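PpBBE-like 1 D396N (Physcomitrella patens subsp. patens, PDB 6EO5) oxidises cellobiose, using a bi-covalently attached FAD, as the moss member of the berberine bridge enzyme family of flavoproteins. Local coordinates at residues I432-L438 with P465-P469; G73-R77 with T203-I207; T382-H386 with Q426-N430. All blocks are in the same frame, centred on the assembly; numbering follows the deposited sequence.

Contact 1: I432-L438 with P465-P469; sequences IDRDMPL and PQSIP
Arg434 lays its guanidinium over the ring of Pro465: Pro465 CG sits over the centre of one face of the Arg434 guanidinium, 3.6 Å from Arg434 CZ, and Pro465 CB lies near Arg434 NE. The arm reaches that far because it runs straight from CG to NE, with Arg434 CG swung opposite the backbone N (chi1 -167°). The charged plane rests on the aliphatic CB and CG of the proline.

Beside it, Gln466 sends its amide into the turn made by Asp433 to Met436. Gln466 NE2 donates to Asp433 O at 2.8 Å and 154°, coming from above the carbonyl plane, and adds a weak bond of 3.3 Å to Met436 O. Asp433 O is thus gripped twice, since Met436 N bonds it from the opposite face at 3.0 Å. Gln466 OE1 lies over Arg434 CA and is satisfied by the hydroxyl of Tyr86. Cutting the Gln466 side chain back to an alanine is likely to leave Asp433 O with the turn's own N-H as its donor here, to drop the weak bond to Met436 O, and to strip Tyr86 of its amide partner.

Further along, Leu438 supplies the apolar end: CD2 rests against Gln466 CG, while Leu438 CD1 meets Pro469 CD at 3.7 Å. Turned away from 465-469, the Asp433 carboxylate is paired with Lys332 and Lys334, on the strand 331-338.

The loop contains a type I beta turn, Asp433 to Met436, that carries an Asx turn, Asp435 N bonding Asp433 OD1 at 3.0 Å, and it is pinned to the chain's C-terminal tail within the berberine-like region.

Contact 2: G73-R77 with T203-I207; sequences GIVPR and TSYGI. With FAD (flavin-adenine dinucleotide), chain C.
Thr203 turns OG1 to lie beside its own backbone N and opposite the carbonyl carbon (chi1 -76°), which puts Thr203 OG1 against Pro76 CD at 3.5 Å. Thr203 OG1 also lies 2.6 Å from the ribose hydroxyl FAD O2B. The same residue donates its backbone N-H to adenine N3A, a nearly straight bond from Thr203 N of 3.0 Å and 165°. Ribose O2B in turn donates to Pro76 O at 2.7 Å. One ribose hydroxyl therefore sits between the two segments, and one residue meets both sugar and base.

Pro76 works as a wedge. Its ring lies over a face of the adenine, with Pro76 CG 3.4 Å from FAD N3A and CB near C5A, and Pro76 CB also packs on Ile207 CG2 at 3.9 Å. Ile207 continues the apolar layer: Ile207 CD1 lies 4.2 Å from Ile74 CD1, and both isoleucines also touch Val64 of helix 57-70. Val75 sets CB and CG1 beside the Thr203 hydroxyl.

The 203-207 loop is folded as a type I turn closed by Gly206 N on Thr203 O. Gly206 has backbone angles at which any side chain would collide with the carbonyl O of Tyr205, and its own O comes near adenine C2A. Arg77 points the other way, its guanidinium paired with Asp98, while its CG passes close to a phosphate oxygen of the cofactor.

Strand 74-77, over a face of the adenine, and the turn leading into strand 207-217, along its N3A and C2A rim, make part of the adenosine end of the FAD pocket in this VAO-type flavoprotein.

Contact 3: T382-H386 with Q426-N430; sequences TAFIH and QAYQN. With FAD (flavin-adenine dinucleotide), chain C.
His386 and Gln429 meet where a buried loop of this VAO-type flavoenzyme backs the berberine-like segment that touches the flavin, and polar, aromatic and water-mediated links each take a share.

The direct hydrogen bond runs from His386 NE2 to Gln429 OE1, 2.9 Å long and bent to 141°. It lands on a lone pair in the carbonyl plane and leaves the imidazole nearly in its own plane, although ring and amide stand 80° apart. Ala427 O is about as near to NE2, but the angle is too poor for a bond. At the ND1 edge of the ring the Gln426 amide slides past almost coplanar, Gln426 OE1 3.6 Å from His386 ND1. Gln429 reaches the histidine with its CG between the backbone N and the carbonyl carbon (chi1 46°), and the chain then bends at the next torsion.

Ring contacts come next. Phe384 and Tyr428 touch rim to rim, Phe384 CE2 against Tyr428 CE1 at 3.6 Å, so neither offers its face to the other. His386 CD2 lies over one face of Phe384, toward its rim, and Tyr337 of strand 331-338 stacks on the histidine. These neighbours probably limit how far the imidazole can turn.

A water links the loops a second time: it donates to Ala383 O and accepts from Ile385 N and, at 2.9 Å, from Gln429 NE2. That amide nitrogen also bonds Gly199 O, so both ends of the Gln429 amide are held.

The cofactor side belongs to residues 428-430. Asn430 ND2 approaches ribityl O4' of the FAD at 2.7 Å. Tyr428 OH, which also bonds Gly155 N, donates to flavin O2 at 2.6 Å, with that oxygen at the edge of the phenol ring and near its plane.

In the fold
Contacts 2 and 3 meet opposite ends of the FAD, adenosine and flavin pyrimidine edge, and contact 1 lies between them without touching it. The centres of contacts 2 and 3 are 19 Å apart and their nearest atoms about 7 Å. Contact 1 is 15 Å from contact 2 and 12 Å from contact 3 by centres; its Ile432 side chain is about 7 Å from the cofactor. Ser204 OG lies 2.9 Å from Ile468 N, probably a hydrogen bond, and Met436 CE packs on Ala427 CB at 3.8 Å. Met436 and Ala427 belong to one loop, so the tail, held to that loop in contact 1 and to Ser204 in contact 2, joins the adenine-side turn to the loop that carries Tyr428.

Contact 1: I432-L438 with P465-P469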
loop_
_atom_site.group_PDB
_atom_site.type_symbol
_atom_site.label_atom_id
_atom_site.label_comp_id
_atom_site.label_asym_id
_atom_site.label_seq_id
_atom_site.Cartn_x
_atom_site.Cartn_y
_atom_site.Cartn_z
ATOM N N ILE A 432 3.588 -6.212 -3.203
ATOM C CA ILE A 432 3.317 -7.369 -4.053
ATOM C C ILE A 432 4.600 -7.978 -4.644
ATOM O O ILE A 432 5.520 -7.274 -5.087
ATOM C CB ILE A 432 2.306 -6.951 -5.140
ATOM C CG1 ILE A 432 1.637 -8.173 -5.758
ATOM C CG2 ILE A 432 2.943 -6.054 -6.191
ATOM C CD1 ILE A 432 0.934 -9.032 -4.734
ATOM N N ASP A 433 4.659 -9.311 -4.637
ATOM C CA ASP A 433 5.877 -10.070 -4.936
ATOM C C ASP A 433 5.481 -11.293 -5.752
ATOM O O ASP A 433 4.791 -12.181 -5.239
ATOM C CB ASP A 433 6.580 -10.480 -3.637
ATOM C CG ASP A 433 7.859 -11.303 -3.857
ATOM O OD1 ASP A 433 8.229 -11.659 -5.014
ATOM O OD2 ASP A 433 8.497 -11.602 -2.826
ATOM N N ARG A 434 5.926 -11.345 -7.011
ATOM C CA ARG A 434 5.486 -12.399 -7.921
ATOM C C ARG A 434 5.957 -13.790 -7.499
ATOM O O ARG A 434 5.391 -14.789 -7.958
ATOM C CB ARG A 434 5.967 -12.090 -9.339
ATOM C CG ARG A 434 5.326 -12.936 -10.411
ATOM C CD ARG A 434 5.716 -12.422 -11.782
ATOM N NE ARG A 434 5.128 -13.187 -12.876
ATOM C CZ ARG A 434 4.981 -12.702 -14.101
ATOM N NH1 ARG A 434 5.374 -11.465 -14.361
ATOM N NH2 ARG A 434 4.446 -13.442 -15.065
ATOM N N ASP A 435 6.967 -13.881 -6.634
ATOM C CA ASP A 435 7.473 -15.155 -6.136
ATOM C C ASP A 435 6.778 -15.634 -4.870
ATOM O O ASP A 435 7.158 -16.691 -4.349
ATOM C CB ASP A 435 8.969 -15.062 -5.833
ATOM C CG ASP A 435 9.776 -14.579 -7.003
ATOM O OD1 ASP A 435 9.481 -14.995 -8.145
ATOM O OD2 ASP A 435 10.713 -13.778 -6.761
ATOM N N MET A 436 5.814 -14.864 -4.324
ATOM C CA MET A 436 5.065 -15.361 -3.177
ATOM C C MET A 436 3.898 -16.214 -3.665
ATOM O O MET A 436 3.199 -15.817 -4.604
ATOM C CB MET A 436 4.540 -14.215 -2.315
ATOM C CG MET A 436 5.593 -13.402 -1.568
ATOM S SD MET A 436 6.665 -14.430 -0.553
ATOM C CE MET A 436 5.564 -15.104 0.655
ATOM N N PRO A 437 3.677 -17.393 -3.090
ATOM C CA PRO A 437 2.419 -18.098 -3.343
ATOM C C PRO A 437 1.255 -17.323 -2.732
ATOM O O PRO A 437 1.391 -16.702 -1.676
ATOM C CB PRO A 437 2.628 -19.438 -2.637
ATOM C CG PRO A 437 3.514 -19.114 -1.517
ATOM C CD PRO A 437 4.480 -18.078 -2.062
ATOM N N LEU A 438 0.095 -17.389 -3.393
ATOM C CA LEU A 438 -1.082 -16.667 -2.924
ATOM C C LEU A 438 -1.481 -17.049 -1.500
ATOM O O LEU A 438 -2.025 -16.210 -0.775
ATOM C CB LEU A 438 -2.252 -16.894 -3.878
ATOM C CG LEU A 438 -2.219 -16.164 -5.226
ATOM C CD1 LEU A 438 -3.566 -16.279 -5.917
ATOM C CD2 LEU A 438 -1.826 -14.693 -5.084
ATOM N N PRO A 465 -0.658 -11.601 -13.303
ATOM C CA PRO A 465 0.064 -12.770 -12.766
ATOM C C PRO A 465 -0.346 -13.220 -11.368
ATOM O O PRO A 465 -0.119 -14.384 -11.035
ATOM C CB PRO A 465 1.527 -12.315 -12.790
ATOM C CG PRO A 465 1.593 -11.460 -13.978
ATOM C CD PRO A 465 0.265 -10.716 -14.043
ATOM N N GLN A 466 -0.965 -12.362 -10.547
ATOM C CA GLN A 466 -1.393 -12.786 -9.216
ATOM C C GLN A 466 -2.832 -12.373 -8.928
ATOM O O GLN A 466 -3.174 -11.984 -7.809
ATOM C CB GLN A 466 -0.440 -12.261 -8.145
ATOM C CG GLN A 466 0.764 -13.168 -7.927
ATOM C CD GLN A 466 1.897 -12.482 -7.198
ATOM O OE1 GLN A 466 2.401 -11.450 -7.646
ATOM N NE2 GLN A 466 2.304 -13.047 -6.065
ATOM N N SER A 467 -3.708 -12.476 -9.922
ATOM C CA SER A 467 -5.133 -12.315 -9.684
ATOM C C SER A 467 -5.710 -13.549 -8.985
ATOM O O SER A 467 -5.146 -14.646 -9.027
ATOM C CB SER A 467 -5.873 -12.061 -11.002
ATOM O OG SER A 467 -5.492 -12.981 -12.016
ATOM N N ILE A 468 -6.843 -13.356 -8.321
ATOM C CA ILE A 468 -7.480 -14.509 -7.678
ATOM C C ILE A 468 -7.850 -15.527 -8.754
ATOM O O ILE A 468 -8.422 -15.148 -9.798
ATOM C CB ILE A 468 -8.713 -14.065 -6.862
ATOM C CG1 ILE A 468 -8.340 -12.962 -5.857
ATOM C CG2 ILE A 468 -9.315 -15.234 -6.114
ATOM C CD1 ILE A 468 -7.313 -13.367 -4.797
ATOM N N PRO A 469 -7.498 -16.797 -8.596
ATOM C CA PRO A 469 -7.764 -17.786 -9.647
ATOM C C PRO A 469 -9.202 -18.287 -9.622
ATOM O O PRO A 469 -9.966 -18.040 -8.691
ATOM C CB PRO A 469 -6.784 -18.913 -9.309
ATOM C CG PRO A 469 -6.613 -18.815 -7.839
ATOM C CD PRO A 469 -6.676 -17.353 -7.503
#

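Contact 2: G73-R77 with T203-I207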
loop_
_atom_site.group_PDB
_atom_site.type_symbol
_atom_site.label_atom_id
_atom_site.label_comp_id
_atom_site.label_asym_id
_atom_site.label_seq_id
_atom_site.Cartn_x
_atom_site.Cartn_y
_atom_site.Cartn_z
ATOM N N GLY A 73 -6.527 -8.083 -22.653
ATOM C CA GLY A 73 -6.643 -7.973 -21.218
ATOM C C GLY A 73 -6.904 -6.538 -20.799
ATOM O O GLY A 73 -6.730 -5.594 -21.574
ATOM N N ILE A 74 -7.311 -6.373 -19.543
ATOM C CA ILE A 74 -7.741 -5.069 -19.053
ATOM C C ILE A 74 -7.426 -4.984 -17.563
ATOM O O ILE A 74 -7.824 -5.856 -16.783
ATOM C CB ILE A 74 -9.243 -4.842 -19.350
ATOM C CG1 ILE A 74 -9.696 -3.450 -18.916
ATOM C CG2 ILE A 74 -10.116 -5.924 -18.716
ATOM C CD1 ILE A 74 -11.179 -3.211 -19.111
ATOM N N VAL A 75 -6.667 -3.960 -17.170
ATOM C CA VAL A 75 -6.451 -3.697 -15.746
ATOM C C VAL A 75 -6.696 -2.221 -15.458
ATOM O O VAL A 75 -6.319 -1.350 -16.259
ATOM C CB VAL A 75 -5.044 -4.113 -15.265
ATOM C CG1 VAL A 75 -4.810 -5.616 -15.455
ATOM C CG2 VAL A 75 -3.944 -3.283 -15.932
ATOM N N PRO A 76 -7.333 -1.901 -14.337
ATOM C CA PRO A 76 -7.371 -0.515 -13.875
ATOM C C PRO A 76 -6.026 -0.085 -13.300
ATOM O O PRO A 76 -5.223 -0.901 -12.838
ATOM C CB PRO A 76 -8.456 -0.543 -12.792
ATOM C CG PRO A 76 -8.403 -1.921 -12.255
ATOM C CD PRO A 76 -8.063 -2.806 -13.428
ATOM N N ARG A 77 -5.785 1.226 -13.344
ATOM C CA ARG A 77 -4.616 1.828 -12.721
ATOM C C ARG A 77 -5.030 3.042 -11.890
ATOM O O ARG A 77 -5.706 3.948 -12.390
ATOM C CB ARG A 77 -3.588 2.224 -13.770
ATOM C CG ARG A 77 -2.360 2.869 -13.194
ATOM C CD ARG A 77 -1.977 4.049 -14.029
ATOM N NE ARG A 77 -0.998 3.705 -15.044
ATOM C CZ ARG A 77 -0.692 4.481 -16.083
ATOM N NH1 ARG A 77 -1.307 5.634 -16.269
ATOM N NH2 ARG A 77 0.230 4.094 -16.947
ATOM N N THR A 203 -7.799 -5.285 -9.057
ATOM C CA THR A 203 -8.131 -5.820 -10.379
ATOM C C THR A 203 -9.121 -6.986 -10.360
ATOM O O THR A 203 -10.095 -6.980 -11.118
ATOM C CB THR A 203 -6.852 -6.248 -11.111
ATOM O OG1 THR A 203 -6.164 -5.087 -11.590
ATOM C CG2 THR A 203 -7.172 -7.178 -12.297
ATOM N N SER A 204 -8.910 -7.964 -9.472
ATOM C CA SER A 204 -9.451 -9.311 -9.658
ATOM C C SER A 204 -10.971 -9.361 -9.775
ATOM O O SER A 204 -11.497 -10.333 -10.330
ATOM C CB SER A 204 -9.001 -10.230 -8.518
ATOM O OG SER A 204 -7.632 -10.584 -8.653
ATOM N N TYR A 205 -11.691 -8.356 -9.263
ATOM C CA TYR A 205 -13.151 -8.393 -9.215
ATOM C C TYR A 205 -13.811 -7.275 -10.005
ATOM O O TYR A 205 -15.035 -7.137 -9.942
ATOM C CB TYR A 205 -13.648 -8.352 -7.767
ATOM C CG TYR A 205 -13.155 -9.521 -6.954
ATOM C CD1 TYR A 205 -11.950 -9.454 -6.266
ATOM C CD2 TYR A 205 -13.875 -10.701 -6.896
ATOM C CE1 TYR A 205 -11.487 -10.531 -5.529
ATOM C CE2 TYR A 205 -13.419 -11.787 -6.160
ATOM C CZ TYR A 205 -12.226 -11.697 -5.479
ATOM O OH TYR A 205 -11.776 -12.771 -4.741
ATOM N N GLY A 206 -13.054 -6.489 -10.754
ATOM C CA GLY A 206 -13.640 -5.404 -11.502
ATOM C C GLY A 206 -12.946 -4.101 -11.192
ATOM O O GLY A 206 -11.922 -4.059 -10.501
ATOM N N ILE A 207 -13.515 -3.015 -11.702
ATOM C CA ILE A 207 -12.896 -1.699 -11.650
ATOM C C ILE A 207 -13.679 -0.863 -10.646
ATOM O O ILE A 207 -14.790 -0.413 -10.939
ATOM C CB ILE A 207 -12.864 -1.042 -13.032
ATOM C CG1 ILE A 207 -12.082 -1.940 -13.993
ATOM C CG2 ILE A 207 -12.277 0.361 -12.938
ATOM C CD1 ILE A 207 -11.911 -1.387 -15.357
HETATM P PA FAD C . -1.505 0.787 -8.841
HETATM O O1A FAD C . -0.239 0.240 -9.482
HETATM O O2A FAD C . -2.214 1.766 -9.742
HETATM O O5B FAD C . -2.522 -0.358 -8.331
HETATM C C5B FAD C . -2.058 -1.538 -7.712
HETATM C C4B FAD C . -3.006 -2.702 -7.983
HETATM O O4B FAD C . -4.337 -2.328 -7.680
HETATM C C3B FAD C . -2.996 -3.119 -9.443
HETATM O O3B FAD C . -3.255 -4.504 -9.512
HETATM C C2B FAD C . -4.173 -2.372 -10.011
HETATM O O2B FAD C . -4.683 -2.996 -11.163
HETATM C C1B FAD C . -5.149 -2.385 -8.841
HETATM N N9A FAD C . -6.074 -1.235 -8.960
HETATM C C8A FAD C . -5.728 0.087 -9.110
HETATM N N7A FAD C . -6.855 0.825 -9.205
HETATM C C5A FAD C . -7.917 -0.004 -9.124
HETATM C C6A FAD C . -9.280 0.226 -9.177
HETATM N N6A FAD C . -9.733 1.465 -9.329
HETATM N N1A FAD C . -10.155 -0.832 -9.065
HETATM C C2A FAD C . -9.668 -2.110 -8.918
HETATM N N3A FAD C . -8.309 -2.340 -8.872
HETATM C C4A FAD C . -7.446 -1.300 -8.977
HETATM N N1 FAD C . 1.978 0.762 1.298
HETATM C C2 FAD C . 1.480 0.973 2.589
HETATM O O2 FAD C . 0.623 0.229 3.110
HETATM N N3 FAD C . 1.943 2.059 3.313
HETATM C C4 FAD C . 2.884 2.913 2.777
HETATM O O4 FAD C . 3.267 3.874 3.437
HETATM C C4X FAD C . 3.380 2.701 1.500
HETATM N N5 FAD C . 4.286 3.585 0.955
HETATM C C5X FAD C . 4.533 3.566 -0.405
HETATM C C6 FAD C . 5.340 4.552 -0.965
HETATM C C7 FAD C . 5.531 4.660 -2.352
HETATM C C7M FAD C . 6.401 5.757 -2.923
HETATM C C8 FAD C . 4.971 3.663 -3.178
HETATM C C8M FAD C . 5.231 3.645 -4.673
HETATM C C9 FAD C . 4.234 2.621 -2.583
HETATM C C9A FAD C . 3.985 2.564 -1.200
HETATM N N10 FAD C . 3.291 1.518 -0.578
HETATM C C10 FAD C . 2.892 1.642 0.739
HETATM C "C1'" FAD C . 2.709 0.388 -1.360
HETATM C "C2'" FAD C . 1.308 0.775 -1.824
HETATM O "O2'" FAD C . 0.341 0.654 -0.806
HETATM C "C3'" FAD C . 0.919 -0.123 -2.976
HETATM O "O3'" FAD C . 1.890 0.081 -3.974
HETATM C "C4'" FAD C . -0.485 0.224 -3.463
HETATM O "O4'" FAD C . -1.093 -0.952 -3.962
HETATM C "C5'" FAD C . -0.437 1.329 -4.516
HETATM O "O5'" FAD C . -1.695 1.605 -5.095
HETATM P P FAD C . -1.736 2.445 -6.476
HETATM O O1P FAD C . -3.172 2.749 -6.836
HETATM O O2P FAD C . -0.874 3.678 -6.458
HETATM O O3P FAD C . -0.958 1.471 -7.492
#

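Contact 3: T382-H386 with Q426-N430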
loop_
_atom_site.group_PDB
_atom_site.type_symbol
_atom_site.label_atom_id
_atom_site.label_comp_id
_atom_site.label_asym_id
_atom_site.label_seq_id
_atom_site.Cartn_x
_atom_site.Cartn_y
_atom_site.Cartn_z
ATOM N N THR A 382 -12.593 -10.047 6.907
ATOM C CA THR A 382 -12.053 -9.346 5.749
ATOM C C THR A 382 -11.104 -10.263 4.998
ATOM O O THR A 382 -10.583 -11.240 5.539
ATOM C CB THR A 382 -11.317 -8.039 6.124
ATOM O OG1 THR A 382 -10.120 -8.342 6.852
ATOM C CG2 THR A 382 -12.218 -7.113 6.957
ATOM N N ALA A 383 -10.896 -9.931 3.727
ATOM C CA ALA A 383 -9.884 -10.610 2.937
ATOM C C ALA A 383 -8.474 -10.353 3.461
ATOM O O ALA A 383 -7.548 -11.068 3.069
ATOM C CB ALA A 383 -9.989 -10.176 1.474
ATOM N N PHE A 384 -8.281 -9.357 4.323
ATOM C CA PHE A 384 -6.977 -9.084 4.914
ATOM C C PHE A 384 -6.827 -9.913 6.188
ATOM O O PHE A 384 -7.573 -9.717 7.152
ATOM C CB PHE A 384 -6.808 -7.591 5.209
ATOM C CG PHE A 384 -5.402 -7.200 5.552
ATOM C CD1 PHE A 384 -4.944 -7.289 6.861
ATOM C CD2 PHE A 384 -4.526 -6.771 4.559
ATOM C CE1 PHE A 384 -3.638 -6.942 7.183
ATOM C CE2 PHE A 384 -3.215 -6.425 4.872
ATOM C CZ PHE A 384 -2.777 -6.502 6.195
ATOM N N ILE A 385 -5.853 -10.822 6.192
ATOM C CA ILE A 385 -5.748 -11.847 7.228
ATOM C C ILE A 385 -4.682 -11.545 8.279
ATOM O O ILE A 385 -4.705 -12.155 9.358
ATOM C CB ILE A 385 -5.476 -13.239 6.603
ATOM C CG1 ILE A 385 -4.083 -13.285 5.953
ATOM C CG2 ILE A 385 -6.565 -13.610 5.594
ATOM C CD1 ILE A 385 -3.624 -14.697 5.568
ATOM N N HIS A 386 -3.758 -10.629 8.004
ATOM C CA HIS A 386 -2.573 -10.449 8.839
ATOM C C HIS A 386 -2.941 -9.636 10.074
ATOM O O HIS A 386 -2.647 -8.444 10.198
ATOM C CB HIS A 386 -1.469 -9.801 8.020
ATOM C CG HIS A 386 -1.378 -10.348 6.632
ATOM N ND1 HIS A 386 -0.961 -11.639 6.366
ATOM C CD2 HIS A 386 -1.696 -9.799 5.436
ATOM C CE1 HIS A 386 -1.014 -11.853 5.063
ATOM N NE2 HIS A 386 -1.452 -10.751 4.475
ATOM N N GLN A 426 3.882 -15.525 5.948
ATOM C CA GLN A 426 2.926 -14.586 5.381
ATOM C C GLN A 426 3.630 -13.321 4.914
ATOM O O GLN A 426 4.693 -12.946 5.422
ATOM C CB GLN A 426 1.835 -14.228 6.379
ATOM C CG GLN A 426 1.317 -15.387 7.192
ATOM C CD GLN A 426 0.964 -14.951 8.629
ATOM O OE1 GLN A 426 0.280 -13.928 8.853
ATOM N NE2 GLN A 426 1.459 -15.710 9.604
ATOM N N ALA A 427 3.027 -12.675 3.922
ATOM C CA ALA A 427 3.557 -11.461 3.327
ATOM C C ALA A 427 2.423 -10.460 3.143
ATOM O O ALA A 427 1.243 -10.820 3.183
ATOM C CB ALA A 427 4.240 -11.750 1.988
ATOM N N TYR A 428 2.803 -9.196 2.919
ATOM C CA TYR A 428 1.872 -8.073 2.807
ATOM C C TYR A 428 1.632 -7.759 1.331
ATOM O O TYR A 428 2.572 -7.403 0.607
ATOM C CB TYR A 428 2.425 -6.854 3.550
ATOM C CG TYR A 428 1.590 -5.584 3.441
ATOM C CD1 TYR A 428 0.201 -5.619 3.545
ATOM C CD2 TYR A 428 2.206 -4.344 3.266
ATOM C CE1 TYR A 428 -0.549 -4.464 3.446
ATOM C CE2 TYR A 428 1.469 -3.178 3.172
ATOM C CZ TYR A 428 0.093 -3.238 3.269
ATOM O OH TYR A 428 -0.635 -2.072 3.177
ATOM N N GLN A 429 0.370 -7.867 0.897
ATOM C CA GLN A 429 0.057 -7.848 -0.529
ATOM C C GLN A 429 0.217 -6.477 -1.177
ATOM O O GLN A 429 0.240 -6.402 -2.415
ATOM C CB GLN A 429 -1.360 -8.371 -0.754
ATOM C CG GLN A 429 -2.412 -7.798 0.182
ATOM C CD GLN A 429 -2.683 -8.688 1.384
ATOM O OE1 GLN A 429 -1.751 -9.143 2.071
ATOM N NE2 GLN A 429 -3.964 -8.945 1.646
ATOM N N ASN A 430 0.323 -5.390 -0.398
ATOM C CA ASN A 430 0.679 -4.123 -1.024
ATOM C C ASN A 430 2.164 -4.016 -1.313
ATOM O O ASN A 430 2.565 -3.108 -2.046
ATOM C CB ASN A 430 0.248 -2.931 -0.176
ATOM C CG ASN A 430 -1.148 -2.462 -0.500
ATOM O OD1 ASN A 430 -1.909 -2.103 0.400
ATOM N ND2 ASN A 430 -1.496 -2.452 -1.781
HETATM P PA FAD C . -1.505 0.787 -8.841
HETATM O O1A FAD C . -0.239 0.240 -9.482
HETATM O O2A FAD C . -2.214 1.766 -9.742
HETATM O O5B FAD C . -2.522 -0.358 -8.331
HETATM C C5B FAD C . -2.058 -1.538 -7.712
HETATM C C4B FAD C . -3.006 -2.702 -7.983
HETATM O O4B FAD C . -4.337 -2.328 -7.680
HETATM C C3B FAD C . -2.996 -3.119 -9.443
HETATM O O3B FAD C . -3.255 -4.504 -9.512
HETATM C C2B FAD C . -4.173 -2.372 -10.011
HETATM O O2B FAD C . -4.683 -2.996 -11.163
HETATM C C1B FAD C . -5.149 -2.385 -8.841
HETATM N N9A FAD C . -6.074 -1.235 -8.960
HETATM C C8A FAD C . -5.728 0.087 -9.110
HETATM N N7A FAD C . -6.855 0.825 -9.205
HETATM C C5A FAD C . -7.917 -0.004 -9.124
HETATM C C6A FAD C . -9.280 0.226 -9.177
HETATM N N6A FAD C . -9.733 1.465 -9.329
HETATM N N1A FAD C . -10.155 -0.832 -9.065
HETATM C C2A FAD C . -9.668 -2.110 -8.918
HETATM N N3A FAD C . -8.309 -2.340 -8.872
HETATM C C4A FAD C . -7.446 -1.300 -8.977
HETATM N N1 FAD C . 1.978 0.762 1.298
HETATM C C2 FAD C . 1.480 0.973 2.589
HETATM O O2 FAD C . 0.623 0.229 3.110
HETATM N N3 FAD C . 1.943 2.059 3.313
HETATM C C4 FAD C . 2.884 2.913 2.777
HETATM O O4 FAD C . 3.267 3.874 3.437
HETATM C C4X FAD C . 3.380 2.701 1.500
HETATM N N5 FAD C . 4.286 3.585 0.955
HETATM C C5X FAD C . 4.533 3.566 -0.405
HETATM C C6 FAD C . 5.340 4.552 -0.965
HETATM C C7 FAD C . 5.531 4.660 -2.352
HETATM C C7M FAD C . 6.401 5.757 -2.923
HETATM C C8 FAD C . 4.971 3.663 -3.178
HETATM C C8M FAD C . 5.231 3.645 -4.673
HETATM C C9 FAD C . 4.234 2.621 -2.583
HETATM C C9A FAD C . 3.985 2.564 -1.200
HETATM N N10 FAD C . 3.291 1.518 -0.578
HETATM C C10 FAD C . 2.892 1.642 0.739
HETATM C "C1'" FAD C . 2.709 0.388 -1.360
HETATM C "C2'" FAD C . 1.308 0.775 -1.824
HETATM O "O2'" FAD C . 0.341 0.654 -0.806
HETATM C "C3'" FAD C . 0.919 -0.123 -2.976
HETATM O "O3'" FAD C . 1.890 0.081 -3.974
HETATM C "C4'" FAD C . -0.485 0.224 -3.463
HETATM O "O4'" FAD C . -1.093 -0.952 -3.962
HETATM C "C5'" FAD C . -0.437 1.329 -4.516
HETATM O "O5'" FAD C . -1.695 1.605 -5.095
HETATM P P FAD C . -1.736 2.445 -6.476
HETATM O O1P FAD C . -3.172 2.749 -6.836
HETATM O O2P FAD C . -0.874 3.678 -6.458
HETATM O O3P FAD C . -0.958 1.471 -7.492
HETATM O O HOH W 1 -4.995 -11.047 3.364
#